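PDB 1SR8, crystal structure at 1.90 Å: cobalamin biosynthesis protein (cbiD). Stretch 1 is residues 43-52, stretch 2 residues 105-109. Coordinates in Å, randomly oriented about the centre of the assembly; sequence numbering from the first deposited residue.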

# COMPACT_ATOMS: atom_id res chain seq x y z
N THR A 43 -1.04 1.29 4.77
CA THR A 43 -1.14 2.59 4.12
C THR A 43 -1.92 3.61 4.96
O THR A 43 -2.55 3.26 5.95
CB THR A 43 -1.88 2.46 2.79
OG1 THR A 43 -3.15 1.87 3.03
CG2 THR A 43 -1.10 1.62 1.81
N THR A 44 -1.87 4.87 4.53
CA THR A 44 -2.61 5.94 5.17
C THR A 44 -4.10 5.59 5.06
O THR A 44 -4.90 5.90 5.95
CB THR A 44 -2.34 7.28 4.45
OG1 THR A 44 -2.30 7.05 3.04
CG2 THR A 44 -1.00 7.86 4.88
N GLY A 45 -4.46 4.92 3.97
CA GLY A 45 -5.84 4.52 3.76
C GLY A 45 -6.26 3.48 4.78
O GLY A 45 -7.36 3.55 5.34
N THR A 46 -5.38 2.51 5.04
CA THR A 46 -5.71 1.47 6.00
C THR A 46 -5.68 2.02 7.43
O THR A 46 -6.45 1.59 8.28
CB THR A 46 -4.73 0.30 5.91
OG1 THR A 46 -4.89 -0.35 4.64
CG2 THR A 46 -4.99 -0.69 7.03
N THR A 47 -4.78 2.96 7.68
CA THR A 47 -4.66 3.55 9.01
C THR A 47 -5.90 4.39 9.27
O THR A 47 -6.44 4.39 10.38
CB THR A 47 -3.40 4.42 9.12
OG1 THR A 47 -2.24 3.61 8.85
CG2 THR A 47 -3.27 5.01 10.52
N ALA A 48 -6.37 5.08 8.24
CA ALA A 48 -7.57 5.90 8.37
C ALA A 48 -8.77 4.99 8.66
O ALA A 48 -9.62 5.31 9.51
CB ALA A 48 -7.80 6.69 7.09
N SER A 49 -8.83 3.85 7.97
CA SER A 49 -9.92 2.90 8.16
C SER A 49 -9.93 2.39 9.59
O SER A 49 -10.99 2.30 10.22
CB SER A 49 -9.77 1.72 7.21
OG SER A 49 -9.98 2.13 5.87
N ALA A 50 -8.74 2.06 10.10
CA ALA A 50 -8.62 1.55 11.46
C ALA A 50 -9.13 2.58 12.46
O ALA A 50 -9.86 2.24 13.38
CB ALA A 50 -7.17 1.18 11.76
N ALA A 51 -8.74 3.84 12.26
CA ALA A 51 -9.17 4.92 13.16
C ALA A 51 -10.69 5.03 13.17
O ALA A 51 -11.31 5.10 14.23
CB ALA A 51 -8.55 6.25 12.73
N ALA A 52 -11.29 5.04 11.99
CA ALA A 52 -12.75 5.14 11.88
C ALA A 52 -13.45 3.97 12.56
O ALA A 52 -14.38 4.17 13.33
CB ALA A 52 -13.15 5.20 10.41
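Stretch 2, residues 105-109: IFEAE

The most striking feature of this contact is that one aromatic ring does much of the work: F106 alone accounts for 113 Å² of the 299 Å² buried between the two stretches, both sides summed, and no hydrogen bond crosses the interface. The phenyl ring lies with one face over the first turns of the helix, covered by T44 O, T47 CB and A48 N, so that both backbone and side-chain atoms lie over that face.

Residues 105-109 form an extended strand, with phi between -86° and -131° and psi between 129° and 141°. The strand runs in the same general sense as helix 44-52, the two N-to-C directions diverging by 35° (signed crossing angle -35°), and the axes approach to 7.2 Å. So close an approach is compatible with the small residues at the crossing. In register, the CA of A48 lies 6.2 Å from the CA of F106, and the CA of A51 only 5.2 Å from the CA of A108.

The alternation of the strand decides which residues meet the helix. F106 and A108 direct their CA-to-CB bonds toward it, whereas I105, E107 and E109 point away; the two glutamates are partly exposed. With chi1 at -90° and chi2 at -102°, the F106 ring reaches back toward the start of the helix. Its CZ comes within 3.6 Å of T44 CB, its CD2 within 3.5 Å of T47 CG2, and its CE1 within 3.8 Å of A48 CB, while CD1 lies 3.8 Å from A48 CA. T44, T47 and A48, which together span one helical turn, thus share a single ring.

Farther along, A51 and A108 pack methyl to methyl, with CB of A51 3.5 Å from CB of A108. The A108 CB also lies 3.2 Å from A51 O and 3.6 Å from A52 N, which brings this methyl directly against the helix backbone. The A51 CB bridges back to F106, 4.4 Å from its CB.

The start of the helix carries its own hydrogen bonds. T43 caps the N terminus, its OG1 accepting from T46 N at 3.1 Å, and T47 OG1 donates to T43 O at 2.9 Å. The latter bond ties the T47 hydroxyl to the preceding turn, while CG2 of the same side chain meets the F106 ring. The T47 hydroxyl is thus satisfied within its own stretch. The contact with the strand is one of van der Waals packing.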

# COMPACT_ATOMS: atom_id res chain seq x y z
N ILE A 105 0.30 10.09 12.92
CA ILE A 105 -0.94 9.80 13.62
C ILE A 105 -2.22 10.16 12.87
O ILE A 105 -2.32 11.23 12.25
CB ILE A 105 -1.00 10.52 14.98
CG1 ILE A 105 0.02 9.91 15.95
CG2 ILE A 105 -2.39 10.43 15.56
CD1 ILE A 105 -0.33 8.51 16.39
N PHE A 106 -3.19 9.26 12.95
CA PHE A 106 -4.51 9.46 12.35
C PHE A 106 -5.52 9.49 13.48
O PHE A 106 -5.51 8.62 14.35
CB PHE A 106 -4.86 8.30 11.40
CG PHE A 106 -4.42 8.53 9.99
CD1 PHE A 106 -5.34 8.93 9.02
CD2 PHE A 106 -3.10 8.36 9.62
CE1 PHE A 106 -4.93 9.17 7.71
CE2 PHE A 106 -2.68 8.60 8.32
CZ PHE A 106 -3.60 9.00 7.36
N GLU A 107 -6.38 10.50 13.49
CA GLU A 107 -7.40 10.61 14.52
C GLU A 107 -8.77 10.51 13.87
O GLU A 107 -9.00 11.05 12.78
CB GLU A 107 -7.30 11.93 15.28
CG GLU A 107 -5.96 12.21 15.91
CD GLU A 107 -6.03 13.37 16.89
OE1 GLU A 107 -6.74 14.36 16.59
OE2 GLU A 107 -5.38 13.30 17.95
N ALA A 108 -9.68 9.82 14.55
CA ALA A 108 -11.05 9.64 14.08
C ALA A 108 -12.00 9.99 15.22
O ALA A 108 -11.82 9.54 16.36
CB ALA A 108 -11.28 8.20 13.63
N GLU A 109 -13.01 10.77 14.90
CA GLU A 109 -13.98 11.19 15.90
C GLU A 109 -15.40 10.95 15.38
O GLU A 109 -15.72 11.36 14.27
CB GLU A 109 -13.79 12.68 16.20
CG GLU A 109 -14.71 13.23 17.26
CD GLU A 109 -14.02 13.39 18.60
OE1 GLU A 109 -14.52 12.83 19.60
OE2 GLU A 109 -12.97 14.08 18.64